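Local coordinates for bifunctional endomannanase/endoglucanase (Caldanaerobius polysaccharolyticus, PDB 3W0K), which probably hydrolyses beta-1,4-linked mannans and glucans such as cellulose, as a bifunctional endomannanase and endoglucanase of glycoside hydrolase family 5, at residues E19-A32 with Y64-I77. Sequence-based numbering, arbitrary orientation.
Sequences EPEPPDKKALDFLA and YIDLYLRECSARNI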
loop_
_atom_site.group_PDB
_atom_site.type_symbol
_atom_site.label_atom_id
_atom_site.label_comp_id
_atom_site.label_asym_id
_atom_site.label_seq_id
_atom_site.Cartn_x
_atom_site.Cartn_y
_atom_site.Cartn_z
ATOM N N GLU A 19 -17.234 6.388 -12.235
ATOM C CA GLU A 19 -16.645 7.644 -11.797
ATOM C C GLU A 19 -15.906 7.424 -10.485
ATOM O O GLU A 19 -16.280 6.554 -9.695
ATOM C CB GLU A 19 -17.741 8.693 -11.582
ATOM C CG GLU A 19 -18.439 9.153 -12.854
ATOM C CD GLU A 19 -17.531 9.966 -13.760
ATOM O OE1 GLU A 19 -16.937 10.954 -13.276
ATOM O OE2 GLU A 19 -17.419 9.619 -14.956
ATOM N N PRO A 20 -14.791 8.140 -10.273
ATOM C CA PRO A 20 -14.092 7.936 -9.001
ATOM C C PRO A 20 -15.004 8.407 -7.870
ATOM O O PRO A 20 -15.879 9.249 -8.078
ATOM C CB PRO A 20 -12.835 8.802 -9.142
ATOM C CG PRO A 20 -13.130 9.726 -10.279
ATOM C CD PRO A 20 -13.989 8.945 -11.206
ATOM N N GLU A 21 -14.845 7.821 -6.692
ATOM C CA GLU A 21 -15.688 8.192 -5.566
ATOM C C GLU A 21 -15.229 9.457 -4.867
ATOM O O GLU A 21 -14.056 9.825 -4.927
ATOM C CB GLU A 21 -15.723 7.065 -4.538
ATOM C CG GLU A 21 -16.268 5.752 -5.059
ATOM C CD GLU A 21 -16.301 4.681 -3.992
ATOM O OE1 GLU A 21 -15.489 4.759 -3.043
ATOM O OE2 GLU A 21 -17.141 3.762 -4.098
ATOM N N PRO A 22 -16.175 10.185 -4.256
ATOM C CA PRO A 22 -15.813 11.408 -3.540
ATOM C C PRO A 22 -15.110 10.917 -2.274
ATOM O O PRO A 22 -15.248 9.748 -1.900
ATOM C CB PRO A 22 -17.178 12.010 -3.185
ATOM C CG PRO A 22 -18.092 11.468 -4.238
ATOM C CD PRO A 22 -17.637 10.041 -4.344
ATOM N N PRO A 23 -14.317 11.776 -1.620
ATOM C CA PRO A 23 -13.650 11.308 -0.401
ATOM C C PRO A 23 -14.680 10.968 0.674
ATOM O O PRO A 23 -15.726 11.619 0.779
ATOM C CB PRO A 23 -12.783 12.506 -0.004
ATOM C CG PRO A 23 -13.552 13.677 -0.547
ATOM C CD PRO A 23 -13.976 13.178 -1.904
ATOM N N ASP A 24 -14.410 9.900 1.415
ATOM C CA ASP A 24 -15.295 9.461 2.487
ATOM C C ASP A 24 -14.992 10.325 3.710
ATOM O O ASP A 24 -14.196 9.946 4.572
ATOM C CB ASP A 24 -15.034 7.982 2.789
ATOM C CG ASP A 24 -16.072 7.372 3.716
ATOM O OD1 ASP A 24 -16.725 8.110 4.488
ATOM O OD2 ASP A 24 -16.217 6.133 3.679
ATOM N N LYS A 25 -15.635 11.489 3.777
ATOM C CA LYS A 25 -15.418 12.422 4.875
ATOM C C LYS A 25 -15.730 11.848 6.255
ATOM O O LYS A 25 -15.012 12.123 7.216
ATOM C CB LYS A 25 -16.172 13.730 4.624
ATOM C CG LYS A 25 -15.612 14.503 3.432
ATOM C CD LYS A 25 -16.255 15.870 3.253
ATOM C CE LYS A 25 -17.658 15.774 2.691
ATOM N NZ LYS A 25 -18.206 17.127 2.383
ATOM N N LYS A 26 -16.764 11.018 6.348
ATOM C CA LYS A 26 -17.113 10.404 7.628
ATOM C C LYS A 26 -16.004 9.457 8.093
ATOM O O LYS A 26 -15.669 9.422 9.279
ATOM C CB LYS A 26 -18.455 9.675 7.539
ATOM C CG LYS A 26 -19.654 10.613 7.407
ATOM C CD LYS A 26 -20.964 9.833 7.335
ATOM C CE LYS A 26 -22.170 10.756 7.217
ATOM N NZ LYS A 26 -22.190 11.522 5.937
ATOM N N ALA A 27 -15.419 8.705 7.161
ATOM C CA ALA A 27 -14.327 7.795 7.499
ATOM C C ALA A 27 -13.099 8.605 7.916
ATOM O O ALA A 27 -12.422 8.264 8.886
ATOM C CB ALA A 27 -13.983 6.889 6.310
ATOM N N LEU A 28 -12.822 9.685 7.188
ATOM C CA LEU A 28 -11.680 10.534 7.509
ATOM C C LEU A 28 -11.842 11.153 8.898
ATOM O O LEU A 28 -10.865 11.290 9.633
ATOM C CB LEU A 28 -11.486 11.617 6.444
ATOM C CG LEU A 28 -11.088 11.123 5.049
ATOM C CD1 LEU A 28 -10.953 12.304 4.103
ATOM C CD2 LEU A 28 -9.779 10.354 5.118
ATOM N N ASP A 29 -13.077 11.512 9.257
ATOM C CA ASP A 29 -13.359 12.076 10.578
ATOM C C ASP A 29 -13.043 11.028 11.644
ATOM O O ASP A 29 -12.509 11.351 12.703
ATOM C CB ASP A 29 -14.830 12.498 10.703
ATOM C CG ASP A 29 -15.127 13.839 10.045
ATOM O OD1 ASP A 29 -14.186 14.620 9.776
ATOM O OD2 ASP A 29 -16.320 14.121 9.817
ATOM N N PHE A 30 -13.364 9.767 11.359
ATOM C CA PHE A 30 -13.078 8.694 12.307
ATOM C C PHE A 30 -11.569 8.573 12.518
ATOM O O PHE A 30 -11.106 8.472 13.652
ATOM C CB PHE A 30 -13.653 7.356 11.824
ATOM C CG PHE A 30 -13.422 6.217 12.780
ATOM C CD1 PHE A 30 -14.409 5.842 13.686
ATOM C CD2 PHE A 30 -12.212 5.526 12.785
ATOM C CE1 PHE A 30 -14.196 4.799 14.582
ATOM C CE2 PHE A 30 -11.984 4.479 13.679
ATOM C CZ PHE A 30 -12.980 4.114 14.581
ATOM N N LEU A 31 -10.807 8.581 11.426
ATOM C CA LEU A 31 -9.355 8.487 11.527
ATOM C C LEU A 31 -8.813 9.595 12.424
ATOM O O LEU A 31 -8.052 9.335 13.356
ATOM C CB LEU A 31 -8.702 8.581 10.145
ATOM C CG LEU A 31 -8.418 7.273 9.404
ATOM C CD1 LEU A 31 -9.713 6.551 9.069
ATOM C CD2 LEU A 31 -7.644 7.591 8.132
ATOM N N ALA A 32 -9.246 10.825 12.154
ATOM C CA ALA A 32 -8.807 11.986 12.918
ATOM C C ALA A 32 -9.197 11.883 14.389
ATOM O O ALA A 32 -8.389 12.170 15.273
ATOM C CB ALA A 32 -9.382 13.264 12.308
ATOM N N TYR A 64 -10.404 15.186 -8.497
ATOM C CA TYR A 64 -10.770 14.245 -7.443
ATOM C C TYR A 64 -9.587 14.083 -6.501
ATOM O O TYR A 64 -9.758 14.041 -5.286
ATOM C CB TYR A 64 -11.151 12.885 -8.018
ATOM C CG TYR A 64 -12.592 12.792 -8.445
ATOM C CD1 TYR A 64 -13.593 12.493 -7.516
ATOM C CD2 TYR A 64 -12.958 12.984 -9.774
ATOM C CE1 TYR A 64 -14.923 12.383 -7.905
ATOM C CE2 TYR A 64 -14.290 12.873 -10.173
ATOM C CZ TYR A 64 -15.262 12.573 -9.234
ATOM O OH TYR A 64 -16.575 12.453 -9.626
ATOM N N ILE A 65 -8.386 13.997 -7.069
ATOM C CA ILE A 65 -7.177 13.858 -6.265
ATOM C C ILE A 65 -6.974 15.131 -5.443
ATOM O O ILE A 65 -6.607 15.059 -4.272
ATOM C CB ILE A 65 -5.945 13.530 -7.142
ATOM C CG1 ILE A 65 -6.195 12.219 -7.898
ATOM C CG2 ILE A 65 -4.695 13.395 -6.273
ATOM C CD1 ILE A 65 -5.113 11.846 -8.889
ATOM N N ASP A 66 -7.283 16.287 -6.037
ATOM C CA ASP A 66 -7.174 17.570 -5.332
ATOM C C ASP A 66 -8.098 17.538 -4.115
ATOM O O ASP A 66 -7.730 17.991 -3.029
ATOM C CB ASP A 66 -7.644 18.736 -6.211
ATOM C CG ASP A 66 -6.746 18.998 -7.400
ATOM O OD1 ASP A 66 -5.661 18.395 -7.510
ATOM O OD2 ASP A 66 -7.139 19.841 -8.231
ATOM N N LEU A 67 -9.304 17.011 -4.323
ATOM C CA LEU A 67 -10.311 16.922 -3.272
ATOM C C LEU A 67 -9.884 15.982 -2.151
ATOM O O LEU A 67 -10.072 16.291 -0.972
ATOM C CB LEU A 67 -11.658 16.489 -3.861
ATOM C CG LEU A 67 -12.862 16.494 -2.916
ATOM C CD1 LEU A 67 -13.004 17.847 -2.233
ATOM C CD2 LEU A 67 -14.117 16.151 -3.705
ATOM N N TYR A 68 -9.306 14.839 -2.515
ATOM C CA TYR A 68 -8.838 13.888 -1.512
ATOM C C TYR A 68 -7.781 14.574 -0.646
ATOM O O TYR A 68 -7.799 14.467 0.581
ATOM C CB TYR A 68 -8.208 12.654 -2.169
ATOM C CG TYR A 68 -9.107 11.830 -3.071
ATOM C CD1 TYR A 68 -10.500 11.920 -3.000
ATOM C CD2 TYR A 68 -8.552 10.959 -4.005
ATOM C CE1 TYR A 68 -11.317 11.157 -3.847
ATOM C CE2 TYR A 68 -9.351 10.196 -4.851
ATOM C CZ TYR A 68 -10.728 10.295 -4.769
ATOM O OH TYR A 68 -11.504 9.530 -5.610
ATOM N N LEU A 69 -6.858 15.282 -1.298
ATOM C CA LEU A 69 -5.784 15.987 -0.601
ATOM C C LEU A 69 -6.334 17.056 0.340
ATOM O O LEU A 69 -5.920 17.149 1.499
ATOM C CB LEU A 69 -4.818 16.626 -1.609
ATOM C CG LEU A 69 -3.697 17.496 -1.028
ATOM C CD1 LEU A 69 -2.789 16.672 -0.124
ATOM C CD2 LEU A 69 -2.895 18.138 -2.154
ATOM N N ARG A 70 -7.279 17.847 -0.159
ATOM C CA ARG A 70 -7.884 18.907 0.639
ATOM C C ARG A 70 -8.558 18.362 1.889
ATOM O O ARG A 70 -8.365 18.893 2.984
ATOM C CB ARG A 70 -8.896 19.699 -0.194
ATOM C CG ARG A 70 -9.670 20.734 0.607
ATOM C CD ARG A 70 -10.380 21.727 -0.299
ATOM N NE ARG A 70 -9.438 22.604 -0.990
ATOM C CZ ARG A 70 -8.731 23.567 -0.398
ATOM N NH1 ARG A 70 -8.855 23.786 0.905
ATOM N NH2 ARG A 70 -7.894 24.309 -1.110
ATOM N N GLU A 71 -9.337 17.298 1.731
ATOM C CA GLU A 71 -10.032 16.713 2.870
ATOM C C GLU A 71 -9.085 16.040 3.864
ATOM O O GLU A 71 -9.311 16.093 5.071
ATOM C CB GLU A 71 -11.135 15.761 2.401
ATOM C CG GLU A 71 -12.225 16.437 1.554
ATOM C CD GLU A 71 -12.987 17.545 2.278
ATOM O OE1 GLU A 71 -12.946 17.617 3.525
ATOM O OE2 GLU A 71 -13.648 18.350 1.587
ATOM N N CYS A 72 -8.012 15.429 3.368
ATOM C CA CYS A 72 -7.041 14.796 4.257
ATOM C C CYS A 72 -6.284 15.875 5.033
ATOM O O CYS A 72 -6.179 15.810 6.259
ATOM C CB CYS A 72 -6.053 13.932 3.465
ATOM S SG CYS A 72 -6.721 12.345 2.918
ATOM N N SER A 73 -5.784 16.879 4.317
ATOM C CA SER A 73 -5.035 17.968 4.940
ATOM C C SER A 73 -5.844 18.727 5.990
ATOM O O SER A 73 -5.312 19.095 7.039
ATOM C CB SER A 73 -4.518 18.944 3.877
ATOM O OG SER A 73 -3.479 18.357 3.110
ATOM N N ALA A 74 -7.129 18.934 5.720
ATOM C CA ALA A 74 -8.000 19.649 6.650
ATOM C C ALA A 74 -8.108 18.937 7.997
ATOM O O ALA A 74 -8.319 19.575 9.030
ATOM C CB ALA A 74 -9.383 19.826 6.041
ATOM N N ARG A 75 -7.927 17.619 7.976
ATOM C CA ARG A 75 -8.017 16.791 9.179
ATOM C C ARG A 75 -6.657 16.319 9.698
ATOM O O ARG A 75 -6.575 15.348 10.459
ATOM C CB ARG A 75 -8.918 15.588 8.898
ATOM C CG ARG A 75 -10.342 15.963 8.552
ATOM C CD ARG A 75 -11.090 14.797 7.935
ATOM N NE ARG A 75 -12.488 15.135 7.689
ATOM C CZ ARG A 75 -12.920 15.898 6.693
ATOM N NH1 ARG A 75 -12.063 16.412 5.821
ATOM N NH2 ARG A 75 -14.211 16.185 6.592
ATOM N N ASN A 76 -5.592 17.007 9.285
ATOM C CA ASN A 76 -4.229 16.674 9.698
ATOM C C ASN A 76 -3.849 15.231 9.367
ATOM O O ASN A 76 -3.222 14.535 10.164
ATOM C CB ASN A 76 -4.028 16.953 11.193
ATOM C CG ASN A 76 -3.940 18.437 11.505
ATOM O OD1 ASN A 76 -3.641 19.249 10.631
ATOM N ND2 ASN A 76 -4.178 18.794 12.763
ATOM N N ILE A 77 -4.259 14.795 8.183
ATOM C CA ILE A 77 -3.965 13.452 7.704
ATOM C C ILE A 77 -3.066 13.572 6.483
ATOM O O ILE A 77 -3.357 14.343 5.571
ATOM C CB ILE A 77 -5.265 12.709 7.307
ATOM C CG1 ILE A 77 -6.108 12.425 8.553
ATOM C CG2 ILE A 77 -4.941 11.412 6.574
ATOM C CD1 ILE A 77 -7.482 11.867 8.253
HETATM O O HOH W 1 -18.321 10.739 -8.049
HETATM O O HOH W 2 -16.713 15.929 7.868
#
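P20 points its CG into one face of the Y64 ring, 3.4 Å from the centroid and 17° off the normal, a CH-pi contact suited to a proline's rigid ring and slightly polarised C-H bonds. A water links P20 O to Y64 OH. Y68 is met at its edge: its OH donates to E21 O, 2.7 Å away in the carbonyl plane, P23 CD also lies in the ring plane, and Y64 O, one helical turn back, sits over a face. The R75 guanidinium has K25 CA over one face and polar partners at the edge: NE makes a salt bridge to D29 OD1 (2.7 Å) from above the carboxylate plane, NH1 another to the anti lone pair of E71 OE1 (2.7 Å) while also bonding E71 O, and NH2 a water shared with D29 OD2. An arginine's length, extended from CG to NE (chi3 176°), carries the guanidinium past L28 CB to D29. Were R75 an alanine, the D29 and E71 carboxylates would probably lose their shared positive partner and L28 CB its contact with R75 CD. Helices 25-33 and 62-74, the first two outer helices of the TIM barrel (axes of 25-32 and 64-74 at 31°), pack over strand 38-44, whose V39 meets L28, L31 and I77. Just ahead of helix 25-33, rigid P23 presses CD against L67 CD2, a tight 3.5 Å. Branched L28 spreads CD1 over E71 CB and CD2 toward I77 CD1.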